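Local structure of TlmII (Streptoalloteichus hindustanus, 4HVM) at residues A84-R93 with P120-E131. The protein is a tallysomycin biosynthesis protein related to the condensation domains of nonribosomal peptide synthetases and probably binds phosphopantetheine. Residues are numbered along the deposited sequence; the frame is centred on the assembly and turned at random.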
# COMPACT_ATOMS: atom_id res chain seq x y z
N ALA A 84 -2.25 9.61 24.03
CA ALA A 84 -2.37 8.64 22.95
C ALA A 84 -3.74 7.96 22.94
O ALA A 84 -4.50 8.12 21.99
CB ALA A 84 -1.26 7.60 23.04
N ASP A 85 -4.04 7.21 24.00
CA ASP A 85 -5.29 6.46 24.11
C ASP A 85 -5.50 5.58 22.87
O ASP A 85 -6.54 5.63 22.21
CB ASP A 85 -6.47 7.42 24.31
CG ASP A 85 -7.77 6.70 24.66
OD1 ASP A 85 -7.88 6.19 25.80
OD2 ASP A 85 -8.67 6.66 23.80
N ALA A 86 -4.49 4.77 22.56
CA ALA A 86 -4.48 4.02 21.32
C ALA A 86 -4.06 2.56 21.52
O ALA A 86 -3.93 1.81 20.55
CB ALA A 86 -3.57 4.69 20.31
N LEU A 87 -3.83 2.17 22.76
CA LEU A 87 -3.44 0.79 23.05
C LEU A 87 -4.64 -0.06 23.46
O LEU A 87 -5.20 0.11 24.54
CB LEU A 87 -2.36 0.75 24.13
CG LEU A 87 -1.86 -0.64 24.52
CD1 LEU A 87 -1.33 -1.39 23.30
CD2 LEU A 87 -0.79 -0.53 25.59
N VAL A 88 -5.02 -0.98 22.58
CA VAL A 88 -6.13 -1.89 22.84
C VAL A 88 -5.62 -3.29 23.17
O VAL A 88 -4.85 -3.86 22.41
CB VAL A 88 -7.07 -1.98 21.62
CG1 VAL A 88 -8.22 -2.93 21.91
CG2 VAL A 88 -7.58 -0.59 21.24
N ARG A 89 -6.06 -3.83 24.31
CA ARG A 89 -5.60 -5.14 24.75
C ARG A 89 -6.73 -6.16 24.71
O ARG A 89 -7.79 -5.95 25.30
CB ARG A 89 -5.01 -5.05 26.16
CG ARG A 89 -3.92 -4.00 26.28
CD ARG A 89 -3.30 -3.97 27.66
NE ARG A 89 -2.65 -5.24 28.00
CZ ARG A 89 -1.85 -5.41 29.04
NH1 ARG A 89 -1.57 -4.40 29.85
NH2 ARG A 89 -1.31 -6.61 29.27
N SER A 90 -6.50 -7.26 24.00
CA SER A 90 -7.51 -8.31 23.84
C SER A 90 -6.93 -9.69 24.16
O SER A 90 -5.71 -9.87 24.17
CB SER A 90 -8.08 -8.30 22.42
OG SER A 90 -8.71 -7.06 22.13
N ASP A 91 -7.81 -10.65 24.42
CA ASP A 91 -7.41 -12.01 24.73
C ASP A 91 -8.37 -12.99 24.05
O ASP A 91 -9.58 -12.95 24.28
CB ASP A 91 -7.40 -12.24 26.24
CG ASP A 91 -6.65 -13.49 26.65
OD1 ASP A 91 -6.82 -14.54 25.99
OD2 ASP A 91 -5.87 -13.43 27.62
N LEU A 92 -7.83 -13.87 23.21
CA LEU A 92 -8.65 -14.77 22.40
C LEU A 92 -8.41 -16.24 22.73
O LEU A 92 -8.65 -17.11 21.89
CB LEU A 92 -8.38 -14.54 20.91
CG LEU A 92 -8.54 -13.11 20.39
CD1 LEU A 92 -8.31 -13.07 18.89
CD2 LEU A 92 -9.92 -12.56 20.74
N ARG A 93 -7.94 -16.51 23.94
CA ARG A 93 -7.64 -17.88 24.35
C ARG A 93 -8.89 -18.76 24.45
O ARG A 93 -8.79 -19.99 24.40
CB ARG A 93 -6.88 -17.89 25.68
CG ARG A 93 -5.39 -17.63 25.53
CD ARG A 93 -4.66 -17.64 26.87
NE ARG A 93 -4.96 -16.46 27.67
CZ ARG A 93 -4.40 -16.18 28.84
NH1 ARG A 93 -3.51 -17.01 29.37
NH2 ARG A 93 -4.74 -15.08 29.50
N PRO A 120 -8.05 8.73 17.88
CA PRO A 120 -6.73 8.20 17.53
C PRO A 120 -6.76 7.49 16.17
O PRO A 120 -7.60 6.62 15.95
CB PRO A 120 -6.44 7.19 18.65
CG PRO A 120 -7.76 6.92 19.30
CD PRO A 120 -8.52 8.20 19.18
N LEU A 121 -5.84 7.86 15.28
CA LEU A 121 -5.81 7.33 13.92
C LEU A 121 -4.79 6.21 13.76
O LEU A 121 -4.68 5.61 12.69
CB LEU A 121 -5.54 8.45 12.92
CG LEU A 121 -6.53 9.61 12.93
CD1 LEU A 121 -6.16 10.65 11.88
CD2 LEU A 121 -7.93 9.10 12.69
N VAL A 122 -4.05 5.93 14.83
CA VAL A 122 -3.12 4.80 14.85
C VAL A 122 -3.35 3.99 16.11
O VAL A 122 -2.98 4.40 17.21
CB VAL A 122 -1.66 5.26 14.80
CG1 VAL A 122 -0.72 4.07 14.97
CG2 VAL A 122 -1.37 5.99 13.50
N ARG A 123 -3.98 2.83 15.95
CA ARG A 123 -4.30 1.96 17.09
C ARG A 123 -3.38 0.75 17.13
O ARG A 123 -3.23 0.04 16.14
CB ARG A 123 -5.76 1.51 17.02
CG ARG A 123 -6.75 2.65 17.17
CD ARG A 123 -8.15 2.25 16.74
NE ARG A 123 -8.70 3.22 15.79
CZ ARG A 123 -9.27 2.90 14.63
NH1 ARG A 123 -9.38 1.63 14.27
NH2 ARG A 123 -9.74 3.85 13.84
N LEU A 124 -2.76 0.52 18.28
CA LEU A 124 -1.92 -0.66 18.47
C LEU A 124 -2.71 -1.72 19.22
O LEU A 124 -3.26 -1.45 20.28
CB LEU A 124 -0.63 -0.31 19.23
CG LEU A 124 0.32 0.65 18.53
CD1 LEU A 124 1.60 0.83 19.33
CD2 LEU A 124 0.64 0.15 17.12
N HIS A 125 -2.77 -2.92 18.65
CA HIS A 125 -3.48 -4.03 19.29
C HIS A 125 -2.50 -5.04 19.89
O HIS A 125 -1.56 -5.47 19.22
CB HIS A 125 -4.41 -4.72 18.29
CG HIS A 125 -5.58 -3.87 17.87
ND1 HIS A 125 -6.84 -4.01 18.41
CD2 HIS A 125 -5.67 -2.87 16.96
CE1 HIS A 125 -7.66 -3.14 17.85
NE2 HIS A 125 -6.97 -2.44 16.96
N LEU A 126 -2.71 -5.39 21.15
CA LEU A 126 -1.93 -6.43 21.81
C LEU A 126 -2.86 -7.63 22.04
O LEU A 126 -3.58 -7.67 23.03
CB LEU A 126 -1.35 -5.92 23.12
CG LEU A 126 -0.16 -6.66 23.74
CD1 LEU A 126 0.62 -5.72 24.64
CD2 LEU A 126 -0.60 -7.89 24.51
N VAL A 127 -2.83 -8.59 21.12
CA VAL A 127 -3.76 -9.71 21.17
C VAL A 127 -3.04 -11.00 21.55
O VAL A 127 -2.14 -11.45 20.84
CB VAL A 127 -4.45 -9.91 19.81
CG1 VAL A 127 -5.63 -10.85 19.95
CG2 VAL A 127 -4.90 -8.58 19.22
N ARG A 128 -3.43 -11.59 22.67
CA ARG A 128 -2.86 -12.86 23.10
C ARG A 128 -3.70 -14.03 22.60
O ARG A 128 -4.90 -14.08 22.83
CB ARG A 128 -2.71 -12.92 24.63
CG ARG A 128 -2.22 -14.27 25.13
CD ARG A 128 -1.76 -14.21 26.58
NE ARG A 128 -0.48 -13.52 26.72
CZ ARG A 128 0.71 -14.11 26.60
NH1 ARG A 128 0.78 -15.41 26.33
NH2 ARG A 128 1.82 -13.40 26.75
N LEU A 129 -3.05 -14.96 21.90
CA LEU A 129 -3.74 -16.09 21.29
C LEU A 129 -3.64 -17.36 22.13
O LEU A 129 -4.56 -18.18 22.13
CB LEU A 129 -3.16 -16.36 19.89
CG LEU A 129 -3.04 -15.16 18.96
CD1 LEU A 129 -2.55 -15.60 17.59
CD2 LEU A 129 -4.36 -14.42 18.85
N SER A 130 -2.53 -17.51 22.84
CA SER A 130 -2.30 -18.68 23.67
C SER A 130 -1.28 -18.37 24.76
O SER A 130 -1.02 -17.21 25.07
CB SER A 130 -1.80 -19.85 22.82
OG SER A 130 -0.61 -19.51 22.12
N GLU A 131 -0.71 -19.42 25.35
CA GLU A 131 0.27 -19.25 26.41
C GLU A 131 1.63 -18.81 25.87
O GLU A 131 2.49 -18.36 26.62
CB GLU A 131 0.42 -20.54 27.21
CG GLU A 131 -0.88 -21.00 27.85
CD GLU A 131 -1.51 -19.94 28.73
OE1 GLU A 131 -2.73 -19.71 28.62
OE2 GLU A 131 -0.78 -19.33 29.55
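Arg-93 joins the two segments by a salt bridge, its NH1 giving a hydrogen bond to Glu-131 OE1 at 2.9 Å, with that oxygen close to the guanidinium plane. Arg-93 grips Asp-91 side-on with its NE and NH2: NE reaches Asp-91 OD1 on the syn lone pair, and NH2 lies 2.7 Å from Asp-91 OD2. Asp-91 OD1 also accepts from Arg-93 N, closing an Asx turn where strand 87-91 ends. Arg-128 lays its CD over the centre of one guanidinium face of Arg-93, 4.0 Å above the plane. A bend at chi3 (-73°) turns the Arg-128 head aside, where NH1 donates to Ser-130 O at 2.8 Å and NE pairs with Asp-49. An alanine in place of Arg-128 would probably take the CD methylene from that face of Arg-93 and cost Asp-49 its salt bridge to NE and Ser-130 O the bond from NH1. Six backbone hydrogen bonds then ladder the parallel strands 87-91 and 122-128, from Leu-124 N to Ala-86 O through Leu-92 N to Arg-128 O (3.0 Å). On one face Val-88 lies alongside His-125, CB 3.8 Å from ND1, while His-125 NE2 binds Asp-109 of helix 98-110. Leu-92 CD1 meets Val-127 CG1 at 3.6 Å on the same side. The other face carries Leu-87, Arg-89 and Leu-126 against helix 49-62. At the far end Ala-86 CB touches Pro-120 CB at 4.2 Å. Helix 98-110 links the two strands as a beta-alpha-beta unit, with 87-91 outermost in its sheet; main-chain bonds thus fix this edge strand's register, and the exposed Asp-91, Arg-93 and Glu-131 network probably restrains the turn at its C-terminal end.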